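Local structure of response regulator aspartate phosphatase I (Bacillus subtilis subsp. subtilis, 4I1A) at residues A[220-225]-A[253-259]; A[180-184]-A[210-214]; A[247-251]-A[265-269]; A[203-208]-A[229-234]. The protein dephosphorylates the sporulation phosphotransferase Spo0F and activates expression, excision and transfer of the mobile element ICEBs1 by bringing about inactivation of its repressor ImmR. All blocks are in the same frame, centred on the assembly; numbering follows the deposited sequence.

Contact 1 (A[220-225]-A[253-259]); sequences EHLIAM and IFEKSKH
The opening turns of helix 220-236 lie against the last turn of helix 240-257 and the residues that follow it. Their short axes approach to 10.3 Å and cross obliquely, their N-to-C directions 134° apart (signed crossing angle -134°). Ala224 and Ile253 mark the register, with CA atoms 6.2 Å apart. Ile253 (m, t) loses the largest area to the other segment: its CG2 meets Ala224 CB at 3.6 Å and Glu220 CG at 3.8 Å, while its CD1 reaches Ile223 CG2 at 3.8 Å. His221, with chi1 t, swings its imidazole across to the second segment. There its edge faces the ring of His259 (also chi1 t) in a T-shaped pair, centroids 4.1 Å apart and planes at 57°. The same imidazole brings NE2 to 3.6 Å from Phe254 CE1, making a three-ring cluster. Phe254 (chi1 m) receives Ala224 CB over one face, a CH-pi contact 3.8 Å from the ring centroid. The helix ends at Ser257; Lys258, with positive phi, breaks it, and the extended His259 follows, its ND1 capping Phe261 N at the start of helix 261-275. The contact joins the two helices of one helix-turn-helix hairpin, the unit of the tetratricopeptide repeat, here the predicted TPR 4.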
loop_
_atom_site.group_PDB
_atom_site.type_symbol
_atom_site.label_atom_id
_atom_site.label_comp_id
_atom_site.label_asym_id
_atom_site.label_seq_id
_atom_site.Cartn_x
_atom_site.Cartn_y
_atom_site.Cartn_z
ATOM N N GLU A 220 -11.294 -11.183 -10.940
ATOM C CA GLU A 220 -10.003 -11.048 -11.603
ATOM C C GLU A 220 -9.112 -9.966 -10.989
ATOM O O GLU A 220 -7.918 -10.187 -10.752
ATOM C CB GLU A 220 -10.210 -10.769 -13.091
ATOM C CG GLU A 220 -8.939 -10.840 -13.929
ATOM C CD GLU A 220 -8.623 -12.249 -14.418
ATOM O OE1 GLU A 220 -8.845 -13.214 -13.655
ATOM O OE2 GLU A 220 -8.156 -12.390 -15.571
ATOM N N HIS A 221 -9.690 -8.800 -10.731
ATOM C CA HIS A 221 -8.914 -7.694 -10.192
ATOM C C HIS A 221 -8.448 -7.957 -8.759
ATOM O O HIS A 221 -7.348 -7.548 -8.373
ATOM C CB HIS A 221 -9.690 -6.379 -10.263
ATOM C CG HIS A 221 -8.833 -5.181 -10.024
ATOM N ND1 HIS A 221 -9.005 -4.338 -8.941
ATOM C CD2 HIS A 221 -7.773 -4.691 -10.708
ATOM C CE1 HIS A 221 -8.100 -3.383 -8.983
ATOM N NE2 HIS A 221 -7.337 -3.571 -10.045
ATOM N N LEU A 222 -9.285 -8.636 -7.978
ATOM C CA LEU A 222 -8.919 -9.004 -6.616
ATOM C C LEU A 222 -7.826 -10.070 -6.594
ATOM O O LEU A 222 -7.039 -10.138 -5.648
ATOM C CB LEU A 222 -10.146 -9.464 -5.843
ATOM C CG LEU A 222 -11.101 -8.321 -5.504
ATOM C CD1 LEU A 222 -12.195 -8.785 -4.563
ATOM C CD2 LEU A 222 -10.329 -7.153 -4.912
ATOM N N ILE A 223 -7.771 -10.893 -7.639
ATOM C CA ILE A 223 -6.716 -11.891 -7.772
ATOM C C ILE A 223 -5.373 -11.195 -7.991
ATOM O O ILE A 223 -4.370 -11.514 -7.340
ATOM C CB ILE A 223 -7.002 -12.864 -8.940
ATOM C CG1 ILE A 223 -8.097 -13.857 -8.549
ATOM C CG2 ILE A 223 -5.740 -13.613 -9.356
ATOM C CD1 ILE A 223 -8.532 -14.809 -9.695
ATOM N N ALA A 224 -5.360 -10.226 -8.898
ATOM C CA ALA A 224 -4.145 -9.455 -9.152
ATOM C C ALA A 224 -3.762 -8.610 -7.948
ATOM O O ALA A 224 -2.582 -8.441 -7.649
ATOM C CB ALA A 224 -4.314 -8.580 -10.373
ATOM N N MET A 225 -4.757 -8.067 -7.259
ATOM C CA MET A 225 -4.465 -7.250 -6.087
ATOM C C MET A 225 -3.835 -8.084 -4.975
ATOM O O MET A 225 -2.877 -7.650 -4.341
ATOM C CB MET A 225 -5.708 -6.501 -5.608
ATOM C CG MET A 225 -6.049 -5.298 -6.466
ATOM S SD MET A 225 -7.350 -4.274 -5.751
ATOM C CE MET A 225 -6.498 -3.563 -4.344
ATOM N N ILE A 253 -2.301 -9.796 -15.390
ATOM C CA ILE A 253 -3.683 -9.335 -15.310
ATOM C C ILE A 253 -3.777 -7.821 -15.503
ATOM O O ILE A 253 -4.600 -7.335 -16.280
ATOM C CB ILE A 253 -4.317 -9.751 -13.961
ATOM C CG1 ILE A 253 -4.516 -11.269 -13.927
ATOM C CG2 ILE A 253 -5.640 -9.029 -13.724
ATOM C CD1 ILE A 253 -4.645 -11.841 -12.524
ATOM N N PHE A 254 -2.915 -7.088 -14.808
ATOM C CA PHE A 254 -2.910 -5.627 -14.861
ATOM C C PHE A 254 -2.567 -5.085 -16.248
ATOM O O PHE A 254 -3.098 -4.047 -16.656
ATOM C CB PHE A 254 -1.925 -5.048 -13.834
ATOM C CG PHE A 254 -2.404 -5.124 -12.409
ATOM C CD1 PHE A 254 -3.767 -5.123 -12.107
ATOM C CD2 PHE A 254 -1.490 -5.192 -11.369
ATOM C CE1 PHE A 254 -4.204 -5.184 -10.787
ATOM C CE2 PHE A 254 -1.917 -5.252 -10.050
ATOM C CZ PHE A 254 -3.272 -5.249 -9.753
ATOM N N GLU A 255 -1.673 -5.775 -16.957
ATOM C CA GLU A 255 -1.244 -5.334 -18.286
ATOM C C GLU A 255 -2.412 -5.394 -19.268
ATOM O O GLU A 255 -2.569 -4.514 -20.116
ATOM C CB GLU A 255 -0.041 -6.152 -18.788
ATOM C CG GLU A 255 0.943 -5.354 -19.670
ATOM C CD GLU A 255 2.411 -5.514 -19.250
ATOM O OE1 GLU A 255 3.185 -4.536 -19.368
ATOM O OE2 GLU A 255 2.794 -6.620 -18.814
ATOM N N LYS A 256 -3.247 -6.419 -19.128
ATOM C CA LYS A 256 -4.449 -6.543 -19.938
ATOM C C LYS A 256 -5.439 -5.434 -19.599
ATOM O O LYS A 256 -5.921 -4.726 -20.480
ATOM C CB LYS A 256 -5.112 -7.901 -19.706
ATOM C CG LYS A 256 -4.292 -9.106 -20.150
ATOM C CD LYS A 256 -5.031 -10.401 -19.809
ATOM C CE LYS A 256 -4.354 -11.626 -20.417
ATOM N NZ LYS A 256 -5.101 -12.882 -20.105
ATOM N N SER A 257 -5.735 -5.287 -18.312
ATOM C CA SER A 257 -6.753 -4.348 -17.846
ATOM C C SER A 257 -6.315 -2.882 -17.894
ATOM O O SER A 257 -7.152 -1.982 -17.828
ATOM C CB SER A 257 -7.181 -4.707 -16.422
ATOM O OG SER A 257 -8.083 -3.746 -15.901
ATOM N N LYS A 258 -5.007 -2.657 -18.009
ATOM C CA LYS A 258 -4.421 -1.314 -17.967
ATOM C C LYS A 258 -4.779 -0.572 -16.679
ATOM O O LYS A 258 -4.922 0.652 -16.682
ATOM C CB LYS A 258 -4.833 -0.467 -19.182
ATOM C CG LYS A 258 -4.609 -1.102 -20.548
ATOM C CD LYS A 258 -5.383 -0.321 -21.621
ATOM C CE LYS A 258 -5.355 -1.013 -22.979
ATOM N NZ LYS A 258 -6.111 -0.251 -24.020
ATOM N N HIS A 259 -4.931 -1.309 -15.584
ATOM C CA HIS A 259 -5.237 -0.689 -14.300
ATOM C C HIS A 259 -4.036 0.090 -13.774
ATOM O O HIS A 259 -2.906 -0.222 -14.106
ATOM C CB HIS A 259 -5.671 -1.737 -13.271
ATOM C CG HIS A 259 -6.187 -1.147 -11.999
ATOM N ND1 HIS A 259 -5.391 -0.961 -10.887
ATOM C CD2 HIS A 259 -7.417 -0.675 -11.665
ATOM C CE1 HIS A 259 -6.115 -0.407 -9.920
ATOM N NE2 HIS A 259 -7.340 -0.230 -10.372
#

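Contact 2 (A[180-184]-A[210-214]); sequences AVQTV and SLEIS
Two helical segments, 180-184 and 210-214, pack nearly antiparallel, with axes 9.8 Å apart at 167°. CA atoms pair Val184 with Ser210 at 5.3 Å and Ala180 with Ile213 at 6.8 Å. Ile213, in the m, t rotamer, points toward the first helix. Its CG2 lies 3.9 Å from Ala180 CB and 3.8 Å from Val184 CG2, and its CD1 extends to Thr183 CG2 at 3.6 Å. Val184 adopts chi1 t, which also sets CG2 3.8 Å from Ser214 OG and CG1 4.2 Å from Ser210 CB. Both serines are m. Ser214 OG turns back along its own helix to donate a hydrogen bond to Ser210 O (2.8 Å), whereas Ser210 OG bonds to Gln187 OE1 and Gln206 O. The backbones come closest at the small Ser210 and are wider apart at Ile213, whose side chain fills the gap; the two helices form the hairpin of the predicted TPR 3. Thr183 also touches Leu170 and Phe173, and Ser210 and Ser214 meet Ser226, so helix 159-173 packs on helix 180-196 and helix 220-236 on helix 200-215.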
loop_
_atom_site.group_PDB
_atom_site.type_symbol
_atom_site.label_atom_id
_atom_site.label_comp_id
_atom_site.label_asym_id
_atom_site.label_seq_id
_atom_site.Cartn_x
_atom_site.Cartn_y
_atom_site.Cartn_z
ATOM N N ALA A 180 -18.107 -12.044 -0.958
ATOM C CA ALA A 180 -16.674 -12.273 -1.169
ATOM C C ALA A 180 -15.851 -10.979 -1.301
ATOM O O ALA A 180 -14.848 -10.806 -0.614
ATOM C CB ALA A 180 -16.453 -13.177 -2.388
ATOM N N VAL A 181 -16.296 -10.078 -2.175
ATOM C CA VAL A 181 -15.647 -8.787 -2.383
ATOM C C VAL A 181 -15.439 -8.016 -1.080
ATOM O O VAL A 181 -14.337 -7.522 -0.807
ATOM C CB VAL A 181 -16.447 -7.910 -3.374
ATOM C CG1 VAL A 181 -15.859 -6.506 -3.452
ATOM C CG2 VAL A 181 -16.474 -8.557 -4.751
ATOM N N GLN A 182 -16.494 -7.911 -0.276
ATOM C CA GLN A 182 -16.404 -7.192 0.993
ATOM C C GLN A 182 -15.442 -7.896 1.945
ATOM O O GLN A 182 -14.685 -7.251 2.677
ATOM C CB GLN A 182 -17.785 -7.034 1.641
ATOM C CG GLN A 182 -18.716 -6.073 0.915
ATOM C CD GLN A 182 -19.389 -6.710 -0.288
ATOM O OE1 GLN A 182 -19.351 -7.930 -0.467
ATOM N NE2 GLN A 182 -20.013 -5.884 -1.119
ATOM N N THR A 183 -15.475 -9.225 1.915
ATOM C CA THR A 183 -14.585 -10.045 2.730
ATOM C C THR A 183 -13.123 -9.793 2.388
ATOM O O THR A 183 -12.310 -9.520 3.277
ATOM C CB THR A 183 -14.904 -11.539 2.571
ATOM O OG1 THR A 183 -16.137 -11.822 3.237
ATOM C CG2 THR A 183 -13.806 -12.392 3.179
ATOM N N VAL A 184 -12.800 -9.867 1.098
ATOM C CA VAL A 184 -11.444 -9.599 0.626
ATOM C C VAL A 184 -10.971 -8.206 1.030
ATOM O O VAL A 184 -9.854 -8.041 1.528
ATOM C CB VAL A 184 -11.340 -9.738 -0.901
ATOM C CG1 VAL A 184 -9.997 -9.204 -1.392
ATOM C CG2 VAL A 184 -11.528 -11.182 -1.317
ATOM N N SER A 210 -6.862 -13.910 1.060
ATOM C CA SER A 210 -7.537 -13.093 0.065
ATOM C C SER A 210 -7.433 -13.700 -1.329
ATOM O O SER A 210 -8.410 -13.722 -2.076
ATOM C CB SER A 210 -6.969 -11.674 0.087
ATOM O OG SER A 210 -7.151 -11.099 1.372
ATOM N N LEU A 211 -6.247 -14.208 -1.658
ATOM C CA LEU A 211 -5.989 -14.844 -2.947
ATOM C C LEU A 211 -6.874 -16.063 -3.159
ATOM O O LEU A 211 -7.389 -16.277 -4.255
ATOM C CB LEU A 211 -4.517 -15.254 -3.063
ATOM C CG LEU A 211 -4.124 -15.919 -4.387
ATOM C CD1 LEU A 211 -4.457 -15.001 -5.554
ATOM C CD2 LEU A 211 -2.648 -16.303 -4.410
ATOM N N GLU A 212 -7.045 -16.861 -2.109
ATOM C CA GLU A 212 -7.867 -18.055 -2.199
ATOM C C GLU A 212 -9.311 -17.674 -2.521
ATOM O O GLU A 212 -9.914 -18.232 -3.433
ATOM C CB GLU A 212 -7.798 -18.865 -0.903
ATOM C CG GLU A 212 -6.417 -19.432 -0.570
ATOM C CD GLU A 212 -6.391 -20.184 0.763
ATOM O OE1 GLU A 212 -7.230 -21.097 0.961
ATOM O OE2 GLU A 212 -5.532 -19.856 1.616
ATOM N N ILE A 213 -9.847 -16.705 -1.785
ATOM C CA ILE A 213 -11.230 -16.267 -1.972
ATOM C C ILE A 213 -11.416 -15.595 -3.329
ATOM O O ILE A 213 -12.424 -15.804 -4.003
ATOM C CB ILE A 213 -11.679 -15.313 -0.841
ATOM C CG1 ILE A 213 -11.810 -16.079 0.481
ATOM C CG2 ILE A 213 -13.001 -14.634 -1.190
ATOM C CD1 ILE A 213 -12.010 -15.180 1.695
ATOM N N SER A 214 -10.431 -14.805 -3.741
ATOM C CA SER A 214 -10.490 -14.144 -5.041
ATOM C C SER A 214 -10.485 -15.166 -6.171
ATOM O O SER A 214 -11.012 -14.910 -7.256
ATOM C CB SER A 214 -9.316 -13.179 -5.206
ATOM O OG SER A 214 -9.340 -12.182 -4.199
#

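Contact 3 (A[247-251]-A[265-269]); sequences LILAL and TLFTL
Segments 247-251 and 265-269 are both helical and cross at -155°, their axes 9.8 Å apart, with Leu247 and Leu269 closest in backbone register (CA to CA 6.4 Å). Leu247 (m, t) opens the interface and is its most covered residue: CD1 lies 3.9 Å from Thr268 CG2, CB 4.1 Å from Leu269 CD1, and its carbonyl O 3.4 Å from Thr265 CG2. Ile248, with chi1 p, contributes at the margin through CG2, 3.9 Å from Leu269 CD2. Ala250, about one turn after Leu247, sets CB 4.2 Å from Thr265 CG2, the methyl that also approaches Leu247. Leu251 (t, p) completes the row, with CD1 3.6 Å from Leu266 CG and CD2 3.7 Å from Leu269 CD2; Leu269 shares its t, p conformation. The interface is largely apolar; Thr265 and Thr268, their hydroxyls bonded to Phe261 O and Lys264 O, contribute methyls. It joins the second helix of the predicted TPR 4 to the next helix, consistent with continuous TPR stacking. Met228 of helix 220-236 touches Ala250 and Thr265, and Tyr285 of helix 279-295 meets Leu251, Leu266 and Leu269.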
loop_
_atom_site.group_PDB
_atom_site.type_symbol
_atom_site.label_atom_id
_atom_site.label_comp_id
_atom_site.label_asym_id
_atom_site.label_seq_id
_atom_site.Cartn_x
_atom_site.Cartn_y
_atom_site.Cartn_z
ATOM N N LEU A 247 4.374 -11.369 -8.357
ATOM C CA LEU A 247 4.319 -10.068 -9.019
ATOM C C LEU A 247 4.071 -10.156 -10.526
ATOM O O LEU A 247 3.364 -9.315 -11.075
ATOM C CB LEU A 247 5.578 -9.241 -8.719
ATOM C CG LEU A 247 5.671 -8.647 -7.301
ATOM C CD1 LEU A 247 7.106 -8.248 -6.981
ATOM C CD2 LEU A 247 4.736 -7.454 -7.122
ATOM N N ILE A 248 4.640 -11.159 -11.194
ATOM C CA ILE A 248 4.376 -11.326 -12.618
ATOM C C ILE A 248 2.959 -11.837 -12.867
ATOM O O ILE A 248 2.368 -11.542 -13.902
ATOM C CB ILE A 248 5.385 -12.258 -13.343
ATOM C CG1 ILE A 248 5.334 -13.677 -12.781
ATOM C CG2 ILE A 248 6.788 -11.692 -13.273
ATOM C CD1 ILE A 248 5.738 -14.728 -13.794
ATOM N N LEU A 249 2.422 -12.613 -11.929
ATOM C CA LEU A 249 1.050 -13.089 -12.042
ATOM C C LEU A 249 0.114 -11.891 -11.969
ATOM O O LEU A 249 -0.870 -11.809 -12.709
ATOM C CB LEU A 249 0.722 -14.098 -10.940
ATOM C CG LEU A 249 1.337 -15.493 -11.094
ATOM C CD1 LEU A 249 0.879 -16.451 -9.985
ATOM C CD2 LEU A 249 1.024 -16.078 -12.468
ATOM N N ALA A 250 0.445 -10.954 -11.085
ATOM C CA ALA A 250 -0.300 -9.709 -10.978
ATOM C C ALA A 250 -0.146 -8.910 -12.260
ATOM O O ALA A 250 -1.110 -8.362 -12.792
ATOM C CB ALA A 250 0.193 -8.899 -9.794
ATOM N N LEU A 251 1.085 -8.867 -12.750
ATOM C CA LEU A 251 1.441 -8.135 -13.953
ATOM C C LEU A 251 0.648 -8.594 -15.172
ATOM O O LEU A 251 0.214 -7.766 -15.968
ATOM C CB LEU A 251 2.940 -8.297 -14.217
ATOM C CG LEU A 251 3.592 -7.355 -15.228
ATOM C CD1 LEU A 251 3.409 -5.926 -14.758
ATOM C CD2 LEU A 251 5.079 -7.694 -15.416
ATOM N N THR A 265 3.363 -2.284 -9.570
ATOM C CA THR A 265 3.776 -3.668 -9.740
ATOM C C THR A 265 5.092 -3.777 -10.532
ATOM O O THR A 265 5.960 -4.580 -10.193
ATOM C CB THR A 265 2.661 -4.452 -10.474
ATOM O OG1 THR A 265 1.441 -4.322 -9.742
ATOM C CG2 THR A 265 3.003 -5.933 -10.646
ATOM N N LEU A 266 5.236 -2.987 -11.596
ATOM C CA LEU A 266 6.477 -3.013 -12.376
ATOM C C LEU A 266 7.610 -2.416 -11.562
ATOM O O LEU A 266 8.763 -2.848 -11.647
ATOM C CB LEU A 266 6.326 -2.259 -13.707
ATOM C CG LEU A 266 5.571 -3.023 -14.795
ATOM C CD1 LEU A 266 5.001 -2.056 -15.831
ATOM C CD2 LEU A 266 6.484 -4.081 -15.452
ATOM N N PHE A 267 7.276 -1.422 -10.760
ATOM C CA PHE A 267 8.284 -0.798 -9.931
ATOM C C PHE A 267 8.837 -1.810 -8.934
ATOM O O PHE A 267 10.059 -2.009 -8.841
ATOM C CB PHE A 267 7.721 0.434 -9.215
ATOM C CG PHE A 267 8.679 1.028 -8.227
ATOM C CD1 PHE A 267 9.629 1.953 -8.642
ATOM C CD2 PHE A 267 8.669 0.628 -6.889
ATOM C CE1 PHE A 267 10.537 2.490 -7.744
ATOM C CE2 PHE A 267 9.580 1.157 -5.983
ATOM C CZ PHE A 267 10.514 2.093 -6.411
ATOM N N THR A 268 7.927 -2.446 -8.201
ATOM C CA THR A 268 8.281 -3.434 -7.182
ATOM C C THR A 268 9.044 -4.603 -7.801
ATOM O O THR A 268 10.028 -5.090 -7.241
ATOM C CB THR A 268 7.013 -3.945 -6.448
ATOM O OG1 THR A 268 6.206 -2.820 -6.076
ATOM C CG2 THR A 268 7.370 -4.760 -5.181
ATOM N N LEU A 269 8.594 -5.036 -8.974
ATOM C CA LEU A 269 9.263 -6.098 -9.712
ATOM C C LEU A 269 10.696 -5.689 -10.060
ATOM O O LEU A 269 11.637 -6.457 -9.848
ATOM C CB LEU A 269 8.469 -6.427 -10.979
ATOM C CG LEU A 269 8.813 -7.686 -11.778
ATOM C CD1 LEU A 269 9.003 -8.895 -10.877
ATOM C CD2 LEU A 269 7.715 -7.961 -12.791
#

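Contact 4 (A[203-208]-A[229-234]); sequences ALEQFL and NIGICY
Helical segments 203-208 and 229-234 run antiparallel, crossing at -160° with axes 9.2 Å apart; Leu204 and Cys233 set the register, CA to CA 5.9 Å. Aliphatic packing forms the body of the interface. Leu204 (t, p) places CD1 3.7 Å from Ile230 CG2 and CB 4.0 Å from Cys233 CB, Phe207 CB meets Ile230 CG1 at 3.6 Å, and Leu208 CD2 touches Ile230 CD1 at 3.6 Å. Two CH-pi contacts involve the rings: Asn229 CB stands over the face of Phe207 (chi1 m), 3.4 Å from its centroid, and Leu204 CD1 lies over the face of Tyr234, 4.1 Å from that centroid. A sulfur-aromatic contact adds to them, Cys233 SG lying at the edge of Phe207, 3.6 Å from CD2 and 4.8 Å from the ring centroid. Such close antiparallel packing joins consecutive TPR units, the predicted repeats 3 and 4. Phe207 also rests on Ala191 of helix 180-196, while Tyr234 and Ile230 reach Ala243 and His246 of helix 240-257, so the pair lies between these two helices.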
loop_
_atom_site.group_PDB
_atom_site.type_symbol
_atom_site.label_atom_id
_atom_site.label_comp_id
_atom_site.label_asym_id
_atom_site.label_seq_id
_atom_site.Cartn_x
_atom_site.Cartn_y
_atom_site.Cartn_z
ATOM N N ALA A 203 0.629 -10.200 7.774
ATOM C CA ALA A 203 -0.012 -9.575 6.624
ATOM C C ALA A 203 -0.001 -10.507 5.404
ATOM O O ALA A 203 -0.970 -10.566 4.648
ATOM C CB ALA A 203 0.654 -8.252 6.302
ATOM N N LEU A 204 1.088 -11.245 5.223
ATOM C CA LEU A 204 1.138 -12.258 4.175
ATOM C C LEU A 204 0.064 -13.343 4.370
ATOM O O LEU A 204 -0.556 -13.795 3.401
ATOM C CB LEU A 204 2.534 -12.890 4.095
ATOM C CG LEU A 204 2.653 -14.028 3.075
ATOM C CD1 LEU A 204 2.581 -13.494 1.639
ATOM C CD2 LEU A 204 3.909 -14.856 3.300
ATOM N N GLU A 205 -0.159 -13.761 5.616
ATOM C CA GLU A 205 -1.192 -14.760 5.887
ATOM C C GLU A 205 -2.552 -14.224 5.465
ATOM O O GLU A 205 -3.344 -14.943 4.861
ATOM C CB GLU A 205 -1.221 -15.171 7.363
ATOM C CG GLU A 205 0.019 -15.901 7.865
ATOM C CD GLU A 205 0.164 -15.820 9.386
ATOM O OE1 GLU A 205 -0.863 -15.627 10.081
ATOM O OE2 GLU A 205 1.306 -15.932 9.888
ATOM N N GLN A 206 -2.821 -12.959 5.785
ATOM C CA GLN A 206 -4.077 -12.335 5.378
ATOM C C GLN A 206 -4.236 -12.324 3.861
ATOM O O GLN A 206 -5.250 -12.785 3.333
ATOM C CB GLN A 206 -4.180 -10.910 5.909
ATOM C CG GLN A 206 -4.531 -10.827 7.382
ATOM C CD GLN A 206 -5.802 -11.579 7.727
ATOM O OE1 GLN A 206 -6.834 -11.423 7.072
ATOM N NE2 GLN A 206 -5.729 -12.410 8.758
ATOM N N PHE A 207 -3.229 -11.793 3.169
ATOM C CA PHE A 207 -3.263 -11.684 1.713
ATOM C C PHE A 207 -3.369 -13.057 1.052
ATOM O O PHE A 207 -4.001 -13.187 0.004
ATOM C CB PHE A 207 -2.035 -10.925 1.182
ATOM C CG PHE A 207 -2.070 -9.432 1.441
ATOM C CD1 PHE A 207 -3.174 -8.671 1.082
ATOM C CD2 PHE A 207 -0.990 -8.790 2.035
ATOM C CE1 PHE A 207 -3.202 -7.300 1.312
ATOM C CE2 PHE A 207 -1.014 -7.417 2.274
ATOM C CZ PHE A 207 -2.119 -6.673 1.909
ATOM N N LEU A 208 -2.757 -14.077 1.652
ATOM C CA LEU A 208 -2.876 -15.441 1.114
ATOM C C LEU A 208 -4.318 -15.933 1.172
ATOM O O LEU A 208 -4.784 -16.623 0.265
ATOM C CB LEU A 208 -1.944 -16.426 1.827
ATOM C CG LEU A 208 -0.463 -16.285 1.435
ATOM C CD1 LEU A 208 0.427 -17.107 2.357
ATOM C CD2 LEU A 208 -0.230 -16.679 -0.023
ATOM N N ASN A 229 0.033 -7.671 -3.551
ATOM C CA ASN A 229 0.278 -7.441 -2.134
ATOM C C ASN A 229 1.078 -8.573 -1.492
ATOM O O ASN A 229 1.915 -8.334 -0.621
ATOM C CB ASN A 229 -1.039 -7.222 -1.415
ATOM C CG ASN A 229 -1.600 -5.850 -1.664
ATOM O OD1 ASN A 229 -0.880 -4.858 -1.571
ATOM N ND2 ASN A 229 -2.891 -5.779 -1.984
ATOM N N ILE A 230 0.824 -9.800 -1.943
ATOM C CA ILE A 230 1.635 -10.945 -1.556
ATOM C C ILE A 230 3.090 -10.724 -1.941
ATOM O O ILE A 230 3.986 -10.895 -1.112
ATOM C CB ILE A 230 1.097 -12.258 -2.162
ATOM C CG1 ILE A 230 -0.176 -12.686 -1.415
ATOM C CG2 ILE A 230 2.119 -13.359 -2.040
ATOM C CD1 ILE A 230 -0.945 -13.800 -2.106
ATOM N N GLY A 231 3.316 -10.327 -3.193
ATOM C CA GLY A 231 4.651 -10.028 -3.681
ATOM C C GLY A 231 5.320 -8.931 -2.867
ATOM O O GLY A 231 6.514 -9.004 -2.582
ATOM N N ILE A 232 4.551 -7.915 -2.480
ATOM C CA ILE A 232 5.091 -6.840 -1.645
ATOM C C ILE A 232 5.546 -7.331 -0.260
ATOM O O ILE A 232 6.620 -6.956 0.206
ATOM C CB ILE A 232 4.085 -5.674 -1.498
ATOM C CG1 ILE A 232 3.953 -4.938 -2.831
ATOM C CG2 ILE A 232 4.490 -4.721 -0.363
ATOM C CD1 ILE A 232 3.014 -3.758 -2.776
ATOM N N CYS A 233 4.740 -8.170 0.394
ATOM C CA CYS A 233 5.154 -8.753 1.678
ATOM C C CYS A 233 6.415 -9.610 1.532
ATOM O O CYS A 233 7.344 -9.509 2.338
ATOM C CB CYS A 233 4.031 -9.579 2.309
ATOM S SG CYS A 233 2.573 -8.620 2.727
ATOM N N TYR A 234 6.443 -10.437 0.492
ATOM C CA TYR A 234 7.584 -11.304 0.229
ATOM C C TYR A 234 8.871 -10.510 0.041
ATOM O O TYR A 234 9.921 -10.902 0.545
ATOM C CB TYR A 234 7.308 -12.179 -0.987
ATOM C CG TYR A 234 6.595 -13.488 -0.668
ATOM C CD1 TYR A 234 6.925 -14.231 0.461
ATOM C CD2 TYR A 234 5.609 -13.983 -1.510
ATOM C CE1 TYR A 234 6.288 -15.426 0.745
ATOM C CE2 TYR A 234 4.966 -15.176 -1.233
ATOM C CZ TYR A 234 5.308 -15.894 -0.105
ATOM O OH TYR A 234 4.676 -17.089 0.165
#

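How the contacts relate
From the N terminus, contact 2 comes first, closing the hairpin of helices 180-196 and 200-215. Contact 4 crosses it, starting on helix 200-215 and closing on helix 220-236; Leu211 CD2 and Ile230 CD1, 3.8 Å apart, join the two. Contact 1 in turn crosses contact 4 by taking up the start of helix 220-236 and closing the hairpin with helix 240-257, and contact 3 crosses contact 1 in passing from helix 240-257 to helix 261-275. Contacts 2 and 3, about 20 Å apart between centres, do not touch. Links within the hairpins (contacts 2 and 1) and between successive helices (contacts 4 and 3) thus tie five consecutive helices into one stretch of the TPR array.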